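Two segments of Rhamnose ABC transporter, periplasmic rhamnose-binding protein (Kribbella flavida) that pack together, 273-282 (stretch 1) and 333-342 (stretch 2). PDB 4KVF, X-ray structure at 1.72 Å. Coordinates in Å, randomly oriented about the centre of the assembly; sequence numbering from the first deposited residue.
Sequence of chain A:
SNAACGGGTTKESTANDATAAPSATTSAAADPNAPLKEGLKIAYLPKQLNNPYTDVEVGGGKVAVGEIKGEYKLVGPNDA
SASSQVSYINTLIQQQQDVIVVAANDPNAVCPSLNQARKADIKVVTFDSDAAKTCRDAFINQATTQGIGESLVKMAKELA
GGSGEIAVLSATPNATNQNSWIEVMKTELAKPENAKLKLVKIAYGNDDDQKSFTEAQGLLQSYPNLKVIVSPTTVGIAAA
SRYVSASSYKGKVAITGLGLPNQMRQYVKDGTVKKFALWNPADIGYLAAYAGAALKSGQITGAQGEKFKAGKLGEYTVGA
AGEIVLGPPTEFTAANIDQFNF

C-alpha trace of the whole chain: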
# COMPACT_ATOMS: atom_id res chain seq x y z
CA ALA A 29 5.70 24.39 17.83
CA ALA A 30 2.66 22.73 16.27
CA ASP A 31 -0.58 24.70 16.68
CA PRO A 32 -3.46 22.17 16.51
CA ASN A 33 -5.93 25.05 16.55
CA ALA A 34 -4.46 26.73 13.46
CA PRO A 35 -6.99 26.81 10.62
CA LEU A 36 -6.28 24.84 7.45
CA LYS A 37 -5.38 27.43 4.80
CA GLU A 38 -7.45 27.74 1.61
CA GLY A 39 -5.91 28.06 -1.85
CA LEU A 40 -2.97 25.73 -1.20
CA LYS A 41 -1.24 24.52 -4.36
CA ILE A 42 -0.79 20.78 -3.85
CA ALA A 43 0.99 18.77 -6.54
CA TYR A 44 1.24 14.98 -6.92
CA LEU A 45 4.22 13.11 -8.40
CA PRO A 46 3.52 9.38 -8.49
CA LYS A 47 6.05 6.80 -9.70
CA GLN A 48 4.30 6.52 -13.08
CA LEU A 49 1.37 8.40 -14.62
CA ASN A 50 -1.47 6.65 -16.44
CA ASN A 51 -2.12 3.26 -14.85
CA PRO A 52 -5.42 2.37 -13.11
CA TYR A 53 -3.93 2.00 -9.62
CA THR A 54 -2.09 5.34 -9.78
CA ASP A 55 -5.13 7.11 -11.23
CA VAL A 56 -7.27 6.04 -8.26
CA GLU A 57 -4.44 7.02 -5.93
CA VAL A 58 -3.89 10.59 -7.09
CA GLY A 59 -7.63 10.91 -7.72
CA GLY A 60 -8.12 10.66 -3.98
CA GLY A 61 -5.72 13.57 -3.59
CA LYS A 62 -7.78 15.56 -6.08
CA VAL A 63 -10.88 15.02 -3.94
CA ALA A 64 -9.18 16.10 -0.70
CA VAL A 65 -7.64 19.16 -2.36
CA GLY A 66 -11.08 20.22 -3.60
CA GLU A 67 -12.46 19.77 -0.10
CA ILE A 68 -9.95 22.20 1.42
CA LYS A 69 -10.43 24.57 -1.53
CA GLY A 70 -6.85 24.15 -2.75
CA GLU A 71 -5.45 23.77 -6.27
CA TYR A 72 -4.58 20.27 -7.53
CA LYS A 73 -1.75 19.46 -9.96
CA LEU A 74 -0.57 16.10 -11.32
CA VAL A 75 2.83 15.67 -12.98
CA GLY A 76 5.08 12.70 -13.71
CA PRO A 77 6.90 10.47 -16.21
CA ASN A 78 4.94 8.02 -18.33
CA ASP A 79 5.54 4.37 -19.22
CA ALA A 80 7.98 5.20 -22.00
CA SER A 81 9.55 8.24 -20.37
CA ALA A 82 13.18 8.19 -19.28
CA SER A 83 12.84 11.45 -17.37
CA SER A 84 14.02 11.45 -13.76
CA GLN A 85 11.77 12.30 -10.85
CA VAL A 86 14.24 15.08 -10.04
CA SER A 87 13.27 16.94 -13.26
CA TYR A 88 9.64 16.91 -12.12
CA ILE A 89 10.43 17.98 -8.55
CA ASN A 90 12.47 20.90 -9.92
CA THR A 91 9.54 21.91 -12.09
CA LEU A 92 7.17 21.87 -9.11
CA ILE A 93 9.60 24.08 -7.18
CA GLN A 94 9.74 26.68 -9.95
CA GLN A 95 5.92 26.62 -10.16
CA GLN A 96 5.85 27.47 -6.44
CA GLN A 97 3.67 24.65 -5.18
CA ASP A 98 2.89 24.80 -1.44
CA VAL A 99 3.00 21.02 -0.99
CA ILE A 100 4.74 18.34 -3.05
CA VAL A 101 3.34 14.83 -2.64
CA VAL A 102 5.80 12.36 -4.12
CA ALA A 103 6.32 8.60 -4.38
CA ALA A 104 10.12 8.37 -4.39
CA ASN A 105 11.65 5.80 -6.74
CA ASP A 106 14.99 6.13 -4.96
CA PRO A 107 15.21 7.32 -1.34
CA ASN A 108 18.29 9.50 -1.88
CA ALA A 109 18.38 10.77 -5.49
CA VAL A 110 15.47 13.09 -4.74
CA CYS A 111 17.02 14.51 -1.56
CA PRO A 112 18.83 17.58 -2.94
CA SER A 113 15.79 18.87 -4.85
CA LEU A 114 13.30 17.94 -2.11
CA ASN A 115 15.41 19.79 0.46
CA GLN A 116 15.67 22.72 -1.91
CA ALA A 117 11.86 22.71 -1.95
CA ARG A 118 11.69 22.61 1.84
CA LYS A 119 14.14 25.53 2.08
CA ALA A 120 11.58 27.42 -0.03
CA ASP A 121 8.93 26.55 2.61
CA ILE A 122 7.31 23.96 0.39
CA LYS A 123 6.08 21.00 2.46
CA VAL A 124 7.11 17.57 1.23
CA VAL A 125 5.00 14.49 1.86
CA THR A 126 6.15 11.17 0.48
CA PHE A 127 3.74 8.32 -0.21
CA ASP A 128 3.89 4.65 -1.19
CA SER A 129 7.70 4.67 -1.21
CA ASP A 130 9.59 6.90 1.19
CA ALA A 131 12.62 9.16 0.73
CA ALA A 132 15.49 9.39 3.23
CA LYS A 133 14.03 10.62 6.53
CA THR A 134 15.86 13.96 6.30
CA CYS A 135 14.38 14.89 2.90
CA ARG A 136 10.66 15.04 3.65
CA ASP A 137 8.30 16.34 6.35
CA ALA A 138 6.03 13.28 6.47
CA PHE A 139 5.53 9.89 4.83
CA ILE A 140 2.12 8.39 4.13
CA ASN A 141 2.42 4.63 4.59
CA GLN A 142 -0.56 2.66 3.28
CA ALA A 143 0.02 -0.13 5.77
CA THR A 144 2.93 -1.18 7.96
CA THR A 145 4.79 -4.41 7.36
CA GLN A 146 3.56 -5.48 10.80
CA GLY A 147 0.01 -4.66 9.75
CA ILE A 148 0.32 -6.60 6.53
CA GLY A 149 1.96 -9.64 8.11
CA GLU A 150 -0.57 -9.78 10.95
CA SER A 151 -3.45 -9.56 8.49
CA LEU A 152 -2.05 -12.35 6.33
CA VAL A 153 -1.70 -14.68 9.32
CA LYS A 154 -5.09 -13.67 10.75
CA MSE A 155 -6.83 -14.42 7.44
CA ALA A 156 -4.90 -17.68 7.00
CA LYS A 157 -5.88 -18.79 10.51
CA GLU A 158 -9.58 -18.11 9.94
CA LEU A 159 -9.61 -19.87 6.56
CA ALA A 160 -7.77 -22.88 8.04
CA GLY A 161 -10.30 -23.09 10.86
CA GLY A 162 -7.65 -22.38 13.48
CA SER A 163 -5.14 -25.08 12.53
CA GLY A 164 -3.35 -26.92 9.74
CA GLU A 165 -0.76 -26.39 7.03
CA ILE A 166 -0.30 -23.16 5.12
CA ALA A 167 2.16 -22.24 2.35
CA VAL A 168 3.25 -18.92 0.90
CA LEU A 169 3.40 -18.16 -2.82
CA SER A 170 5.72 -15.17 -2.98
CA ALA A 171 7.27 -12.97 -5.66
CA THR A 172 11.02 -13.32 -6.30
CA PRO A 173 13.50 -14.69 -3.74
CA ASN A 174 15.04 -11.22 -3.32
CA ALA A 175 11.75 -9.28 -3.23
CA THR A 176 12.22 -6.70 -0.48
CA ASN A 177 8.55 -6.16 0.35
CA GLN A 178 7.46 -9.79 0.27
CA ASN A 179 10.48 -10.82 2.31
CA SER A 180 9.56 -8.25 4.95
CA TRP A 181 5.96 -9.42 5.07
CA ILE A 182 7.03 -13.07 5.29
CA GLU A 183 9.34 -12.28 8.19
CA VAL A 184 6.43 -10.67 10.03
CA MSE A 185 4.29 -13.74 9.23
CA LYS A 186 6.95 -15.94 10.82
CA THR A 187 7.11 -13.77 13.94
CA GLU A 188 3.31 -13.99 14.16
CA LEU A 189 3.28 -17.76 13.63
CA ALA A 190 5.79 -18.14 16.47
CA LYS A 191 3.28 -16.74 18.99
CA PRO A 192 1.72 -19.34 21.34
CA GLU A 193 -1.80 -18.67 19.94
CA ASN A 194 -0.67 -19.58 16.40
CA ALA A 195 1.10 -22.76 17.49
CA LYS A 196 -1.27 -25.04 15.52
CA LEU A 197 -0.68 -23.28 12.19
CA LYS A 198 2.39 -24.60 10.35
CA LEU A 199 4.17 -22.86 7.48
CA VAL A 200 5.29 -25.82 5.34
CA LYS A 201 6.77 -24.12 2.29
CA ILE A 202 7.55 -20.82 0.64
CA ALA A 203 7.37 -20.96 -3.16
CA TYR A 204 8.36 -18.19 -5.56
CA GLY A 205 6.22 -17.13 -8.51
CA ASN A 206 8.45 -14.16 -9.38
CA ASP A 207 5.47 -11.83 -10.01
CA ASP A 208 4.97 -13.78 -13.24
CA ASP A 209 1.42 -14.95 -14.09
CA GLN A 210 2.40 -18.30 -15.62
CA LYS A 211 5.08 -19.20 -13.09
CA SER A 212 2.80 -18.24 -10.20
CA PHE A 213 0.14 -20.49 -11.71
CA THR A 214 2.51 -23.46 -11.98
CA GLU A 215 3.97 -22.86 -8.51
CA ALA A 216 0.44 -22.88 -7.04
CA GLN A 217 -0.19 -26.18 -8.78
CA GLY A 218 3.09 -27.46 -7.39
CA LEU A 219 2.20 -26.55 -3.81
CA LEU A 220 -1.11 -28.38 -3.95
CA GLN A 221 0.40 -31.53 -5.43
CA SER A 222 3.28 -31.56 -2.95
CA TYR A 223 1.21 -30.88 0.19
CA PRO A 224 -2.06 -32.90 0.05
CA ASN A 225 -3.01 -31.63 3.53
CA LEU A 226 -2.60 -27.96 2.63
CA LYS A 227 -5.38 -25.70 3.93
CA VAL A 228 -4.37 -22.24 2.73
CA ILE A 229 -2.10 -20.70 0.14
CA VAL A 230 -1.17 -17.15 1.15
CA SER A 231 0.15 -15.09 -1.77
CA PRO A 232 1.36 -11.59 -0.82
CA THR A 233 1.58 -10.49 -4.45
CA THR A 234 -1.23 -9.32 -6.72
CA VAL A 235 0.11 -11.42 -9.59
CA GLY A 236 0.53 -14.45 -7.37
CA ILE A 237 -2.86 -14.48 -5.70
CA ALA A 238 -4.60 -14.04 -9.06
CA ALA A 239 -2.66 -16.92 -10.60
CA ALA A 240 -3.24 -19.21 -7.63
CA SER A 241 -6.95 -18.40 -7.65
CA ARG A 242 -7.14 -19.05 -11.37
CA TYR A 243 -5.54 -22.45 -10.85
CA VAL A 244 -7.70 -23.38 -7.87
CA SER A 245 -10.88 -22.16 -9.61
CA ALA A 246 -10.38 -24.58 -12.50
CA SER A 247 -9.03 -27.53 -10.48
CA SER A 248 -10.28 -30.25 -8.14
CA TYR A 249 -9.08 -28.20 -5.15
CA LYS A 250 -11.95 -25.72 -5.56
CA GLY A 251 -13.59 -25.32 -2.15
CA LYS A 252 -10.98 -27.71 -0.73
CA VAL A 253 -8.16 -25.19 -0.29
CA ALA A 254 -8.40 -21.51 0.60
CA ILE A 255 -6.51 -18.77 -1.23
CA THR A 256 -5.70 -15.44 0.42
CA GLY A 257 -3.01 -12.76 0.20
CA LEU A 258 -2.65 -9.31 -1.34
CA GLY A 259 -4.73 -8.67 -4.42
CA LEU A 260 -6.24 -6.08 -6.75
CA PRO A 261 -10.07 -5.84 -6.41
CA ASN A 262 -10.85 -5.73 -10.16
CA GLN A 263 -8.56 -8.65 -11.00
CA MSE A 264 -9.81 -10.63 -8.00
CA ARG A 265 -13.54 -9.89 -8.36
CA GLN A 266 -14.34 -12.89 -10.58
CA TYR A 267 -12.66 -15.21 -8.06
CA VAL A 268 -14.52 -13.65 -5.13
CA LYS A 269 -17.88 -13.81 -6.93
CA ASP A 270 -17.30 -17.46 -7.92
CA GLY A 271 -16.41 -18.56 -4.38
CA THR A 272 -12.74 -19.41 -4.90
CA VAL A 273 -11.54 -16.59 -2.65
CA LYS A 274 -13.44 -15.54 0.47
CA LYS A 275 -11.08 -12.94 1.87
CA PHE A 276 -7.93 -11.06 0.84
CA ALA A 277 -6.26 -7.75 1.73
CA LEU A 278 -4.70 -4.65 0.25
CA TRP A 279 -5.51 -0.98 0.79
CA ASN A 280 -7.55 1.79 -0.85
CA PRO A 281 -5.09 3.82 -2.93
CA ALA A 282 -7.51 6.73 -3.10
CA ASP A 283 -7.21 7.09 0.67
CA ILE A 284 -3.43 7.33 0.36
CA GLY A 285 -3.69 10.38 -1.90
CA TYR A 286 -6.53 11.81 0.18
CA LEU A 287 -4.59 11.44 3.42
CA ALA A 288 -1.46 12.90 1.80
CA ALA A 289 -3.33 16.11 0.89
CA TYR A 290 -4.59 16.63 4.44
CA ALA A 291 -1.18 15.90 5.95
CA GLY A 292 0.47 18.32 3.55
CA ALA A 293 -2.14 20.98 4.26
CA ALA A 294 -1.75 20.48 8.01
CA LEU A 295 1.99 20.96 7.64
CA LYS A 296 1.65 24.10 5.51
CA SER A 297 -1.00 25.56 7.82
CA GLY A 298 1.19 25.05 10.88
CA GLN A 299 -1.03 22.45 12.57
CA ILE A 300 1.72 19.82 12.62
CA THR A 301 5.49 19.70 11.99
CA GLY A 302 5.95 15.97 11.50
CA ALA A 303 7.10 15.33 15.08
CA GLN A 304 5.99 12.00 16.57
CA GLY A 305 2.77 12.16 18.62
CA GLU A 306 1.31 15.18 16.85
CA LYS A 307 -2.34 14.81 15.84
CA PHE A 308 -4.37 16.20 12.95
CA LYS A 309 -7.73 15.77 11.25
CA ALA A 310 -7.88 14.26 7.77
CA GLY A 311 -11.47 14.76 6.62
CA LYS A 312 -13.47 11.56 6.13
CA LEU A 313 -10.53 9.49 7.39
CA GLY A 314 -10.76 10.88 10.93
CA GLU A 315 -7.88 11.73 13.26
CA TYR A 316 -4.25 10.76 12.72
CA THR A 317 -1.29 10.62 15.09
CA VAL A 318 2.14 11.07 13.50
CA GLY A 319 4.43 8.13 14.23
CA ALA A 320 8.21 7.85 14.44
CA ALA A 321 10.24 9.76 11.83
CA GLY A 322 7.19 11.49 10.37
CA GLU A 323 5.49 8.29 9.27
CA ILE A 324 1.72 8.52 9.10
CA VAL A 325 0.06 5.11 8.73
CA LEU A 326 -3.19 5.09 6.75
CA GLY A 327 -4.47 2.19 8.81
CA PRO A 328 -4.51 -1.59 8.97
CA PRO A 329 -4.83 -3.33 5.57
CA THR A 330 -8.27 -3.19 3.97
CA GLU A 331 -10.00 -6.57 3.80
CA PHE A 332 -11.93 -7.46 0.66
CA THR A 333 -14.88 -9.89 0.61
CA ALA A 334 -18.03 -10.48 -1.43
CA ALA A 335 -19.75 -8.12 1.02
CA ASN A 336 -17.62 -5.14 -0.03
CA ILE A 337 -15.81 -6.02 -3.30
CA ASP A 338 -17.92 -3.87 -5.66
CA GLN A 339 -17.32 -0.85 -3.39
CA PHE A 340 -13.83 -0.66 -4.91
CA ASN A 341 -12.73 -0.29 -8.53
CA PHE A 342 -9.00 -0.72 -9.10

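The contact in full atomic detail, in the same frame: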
# COMPACT_ATOMS: atom_id res chain seq x y z
N VAL A 273 -12.18 -17.39 -3.69
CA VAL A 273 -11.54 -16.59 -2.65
C VAL A 273 -12.61 -15.94 -1.78
O VAL A 273 -13.55 -15.33 -2.28
CB VAL A 273 -10.65 -15.51 -3.27
CG1 VAL A 273 -10.13 -14.56 -2.20
CG2 VAL A 273 -9.50 -16.15 -4.03
N LYS A 274 -12.46 -16.10 -0.47
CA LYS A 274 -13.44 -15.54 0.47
C LYS A 274 -12.96 -14.22 1.04
O LYS A 274 -13.76 -13.32 1.29
CB LYS A 274 -13.76 -16.55 1.58
CG LYS A 274 -14.43 -17.82 1.05
CD LYS A 274 -15.04 -18.66 2.17
CE LYS A 274 -14.16 -19.85 2.50
NZ LYS A 274 -14.79 -20.72 3.54
N LYS A 275 -11.65 -14.11 1.23
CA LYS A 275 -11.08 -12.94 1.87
C LYS A 275 -9.66 -12.72 1.34
O LYS A 275 -8.93 -13.68 1.10
CB LYS A 275 -11.03 -13.16 3.38
CG LYS A 275 -11.26 -11.93 4.23
CD LYS A 275 -11.26 -12.28 5.72
CE LYS A 275 -12.60 -11.98 6.38
NZ LYS A 275 -12.46 -11.81 7.86
N PHE A 276 -9.31 -11.45 1.11
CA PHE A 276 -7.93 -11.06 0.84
C PHE A 276 -7.76 -9.61 1.28
O PHE A 276 -8.73 -8.97 1.67
CB PHE A 276 -7.52 -11.29 -0.63
CG PHE A 276 -8.18 -10.35 -1.62
CD1 PHE A 276 -9.40 -10.68 -2.21
CD2 PHE A 276 -7.56 -9.17 -2.00
CE1 PHE A 276 -10.00 -9.82 -3.12
CE2 PHE A 276 -8.15 -8.31 -2.91
CZ PHE A 276 -9.38 -8.64 -3.48
N ALA A 277 -6.53 -9.11 1.26
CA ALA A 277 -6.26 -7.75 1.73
C ALA A 277 -5.54 -6.90 0.70
O ALA A 277 -4.92 -7.42 -0.23
CB ALA A 277 -5.44 -7.80 3.02
N LEU A 278 -5.62 -5.59 0.87
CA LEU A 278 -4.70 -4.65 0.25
C LEU A 278 -4.94 -3.34 0.98
O LEU A 278 -4.87 -3.30 2.21
CB LEU A 278 -4.93 -4.51 -1.26
CG LEU A 278 -3.78 -3.88 -2.06
CD1 LEU A 278 -2.60 -4.86 -2.24
CD2 LEU A 278 -4.25 -3.34 -3.41
N TRP A 279 -5.26 -2.30 0.23
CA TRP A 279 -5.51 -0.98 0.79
C TRP A 279 -6.27 -0.18 -0.27
O TRP A 279 -6.38 -0.61 -1.41
CB TRP A 279 -4.18 -0.30 1.17
CG TRP A 279 -3.07 -0.52 0.16
CD1 TRP A 279 -2.85 0.21 -0.98
CD2 TRP A 279 -2.03 -1.50 0.22
NE1 TRP A 279 -1.74 -0.28 -1.64
CE2 TRP A 279 -1.22 -1.33 -0.93
CE3 TRP A 279 -1.70 -2.52 1.12
CZ2 TRP A 279 -0.11 -2.13 -1.19
CZ3 TRP A 279 -0.59 -3.31 0.86
CH2 TRP A 279 0.19 -3.11 -0.29
N ASN A 280 -6.85 0.95 0.12
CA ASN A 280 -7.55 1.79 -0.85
C ASN A 280 -6.62 2.92 -1.28
O ASN A 280 -6.36 3.84 -0.51
CB ASN A 280 -8.85 2.35 -0.24
CG ASN A 280 -9.62 3.22 -1.21
OD1 ASN A 280 -9.21 3.42 -2.36
ND2 ASN A 280 -10.77 3.72 -0.76
N PRO A 281 -6.11 2.85 -2.52
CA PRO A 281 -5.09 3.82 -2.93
C PRO A 281 -5.62 5.23 -2.90
O PRO A 281 -4.85 6.15 -2.67
CB PRO A 281 -4.78 3.42 -4.39
CG PRO A 281 -5.24 2.01 -4.50
CD PRO A 281 -6.44 1.92 -3.61
N ALA A 282 -6.92 5.39 -3.15
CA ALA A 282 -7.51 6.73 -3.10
C ALA A 282 -7.32 7.36 -1.73
O ALA A 282 -7.11 8.57 -1.62
CB ALA A 282 -9.00 6.68 -3.49
N THR A 333 -14.00 -8.72 0.61
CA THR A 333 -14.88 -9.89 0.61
C THR A 333 -15.99 -9.66 -0.41
O THR A 333 -16.06 -8.59 -1.02
CB THR A 333 -15.55 -10.11 1.99
OG1 THR A 333 -16.43 -9.01 2.28
CG2 THR A 333 -14.52 -10.23 3.10
N ALA A 334 -16.86 -10.65 -0.58
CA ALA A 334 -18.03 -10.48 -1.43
C ALA A 334 -18.91 -9.34 -0.93
O ALA A 334 -19.57 -8.66 -1.72
CB ALA A 334 -18.82 -11.78 -1.52
N ALA A 335 -18.91 -9.13 0.38
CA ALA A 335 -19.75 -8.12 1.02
C ALA A 335 -19.37 -6.70 0.63
O ALA A 335 -20.21 -5.80 0.62
CB ALA A 335 -19.73 -8.28 2.54
N ASN A 336 -18.09 -6.49 0.29
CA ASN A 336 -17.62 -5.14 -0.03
C ASN A 336 -16.79 -5.00 -1.32
O ASN A 336 -16.23 -3.94 -1.57
CB ASN A 336 -16.85 -4.54 1.16
CG ASN A 336 -15.45 -5.12 1.31
OD1 ASN A 336 -15.14 -6.18 0.75
ND2 ASN A 336 -14.60 -4.44 2.07
N ILE A 337 -16.71 -6.05 -2.14
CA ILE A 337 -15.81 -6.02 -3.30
C ILE A 337 -16.20 -5.06 -4.43
O ILE A 337 -15.33 -4.52 -5.12
CB ILE A 337 -15.52 -7.45 -3.85
CG1 ILE A 337 -14.37 -7.41 -4.86
CG2 ILE A 337 -16.77 -8.06 -4.46
CD1 ILE A 337 -13.22 -8.33 -4.52
N ASP A 338 -17.50 -4.81 -4.63
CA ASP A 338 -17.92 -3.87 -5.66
C ASP A 338 -17.79 -2.41 -5.21
O ASP A 338 -17.97 -1.49 -6.02
CB ASP A 338 -19.36 -4.15 -6.13
CG ASP A 338 -19.47 -5.39 -7.00
OD1 ASP A 338 -18.42 -5.96 -7.40
OD2 ASP A 338 -20.61 -5.80 -7.30
N GLN A 339 -17.49 -2.19 -3.93
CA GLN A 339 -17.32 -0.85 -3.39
C GLN A 339 -16.01 -0.24 -3.88
O GLN A 339 -15.79 0.96 -3.77
CB GLN A 339 -17.33 -0.87 -1.86
CG GLN A 339 -18.60 -1.44 -1.23
CD GLN A 339 -18.56 -1.45 0.30
OE1 GLN A 339 -17.66 -0.88 0.91
NE2 GLN A 339 -19.54 -2.10 0.91
N PHE A 340 -15.14 -1.09 -4.43
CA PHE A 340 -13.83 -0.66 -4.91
C PHE A 340 -13.67 -0.95 -6.40
O PHE A 340 -14.11 -2.00 -6.88
CB PHE A 340 -12.72 -1.36 -4.12
CG PHE A 340 -12.91 -1.30 -2.62
CD1 PHE A 340 -13.69 -2.25 -1.97
CD2 PHE A 340 -12.31 -0.29 -1.86
CE1 PHE A 340 -13.88 -2.20 -0.59
CE2 PHE A 340 -12.49 -0.24 -0.49
CZ PHE A 340 -13.28 -1.19 0.15
N ASN A 341 -13.06 -0.03 -7.13
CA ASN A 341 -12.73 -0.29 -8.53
C ASN A 341 -11.30 0.11 -8.87
O ASN A 341 -11.03 1.25 -9.26
CB ASN A 341 -13.71 0.36 -9.51
CG ASN A 341 -13.28 0.19 -10.96
OD1 ASN A 341 -13.33 -0.91 -11.52
ND2 ASN A 341 -12.85 1.29 -11.58
N PHE A 342 -10.39 -0.84 -8.69
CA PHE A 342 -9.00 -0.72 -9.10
C PHE A 342 -8.41 -2.14 -9.05
O PHE A 342 -7.38 -2.45 -9.68
CB PHE A 342 -8.22 0.24 -8.18
CG PHE A 342 -8.11 -0.22 -6.76
CD1 PHE A 342 -9.12 0.03 -5.85
CD2 PHE A 342 -6.98 -0.92 -6.33
CE1 PHE A 342 -9.03 -0.41 -4.53
CE2 PHE A 342 -6.88 -1.35 -5.03
CZ PHE A 342 -7.91 -1.10 -4.12
OXT PHE A 342 -8.98 -3.01 -8.39
O HOH W 1 -16.47 -13.06 0.36

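Packing of residues 273-282 against the C-terminal residues 333-342 of the rhamnose-binding protein. Stretch 1 runs from a loop through a short strand that includes Phe276 to Leu278, then into the start of a helix at Pro281; stretch 2 is a chain of turns that ends at the carboxylate of Phe342. The backbones come closest at the beginning of stretch 2, where Lys275 CA and Thr333 CA are 5.0 Å apart, and stand farther off toward its end, with Asn280 CA 7.9 Å from Phe340 CA and Pro281 CA 8.6 Å from Phe342 CA. Side chains fill this wider gap, and the two stretches together bury 391 Å².

No direct hydrogen bond crosses the contact. One water links the backbones instead, donating to Lys274 O (2.9 Å from the water oxygen) and accepting from Ala334 N (2.6 Å); these two backbone atoms, Lys274 O and Ala334 N, are 4.5 Å apart, too far to bond directly. Beside this bridge the methyl Thr333 CG2 packs 3.8 Å from Lys275 CG, an aliphatic part of the lysine chain, and 3.7 Å from Lys274 O.

The remaining contacts are mainly apolar. Ile337 points toward stretch 1 and sets its CD1 3.8 Å from Phe276 CE1, at the edge of that ring. Phe342 has the largest covered area of any residue here. Pro281 CD lies over one face of its ring, 3.5 Å from the ring centroid and 17° off the normal, a CH-pi contact in which a C-H group next to the proline nitrogen meets the pi cloud. Leu278 CD2 meets the edge of the same ring, 3.7 Å from Phe342 CE2. The tight approach of Trp279 O to Phe342 CZ, 3.2 Å, has a cost: this carbonyl oxygen is buried with no hydrogen-bonding partner in the model. Nearby, Asn280 ND2 sits at the edge of the Phe340 ring, 4.3 Å from Phe340 CE2.

Bonds within each stretch shape these surfaces. Asn280 caps the helix, its OD1 accepting from Ala282 N at 3.1 Å and so satisfying an amide at the helix start. In stretch 2, Asn336 folds back on Thr333: Thr333 N donates to Asn336 OD1 at 2.8 Å with a nearly straight 167° angle, while Asn336 N donates to Thr333 O at 3.2 Å. The turn continues with Gln339 N donating to Asn336 O, also at 3.2 Å, just before the extended Phe340 to Phe342 tail.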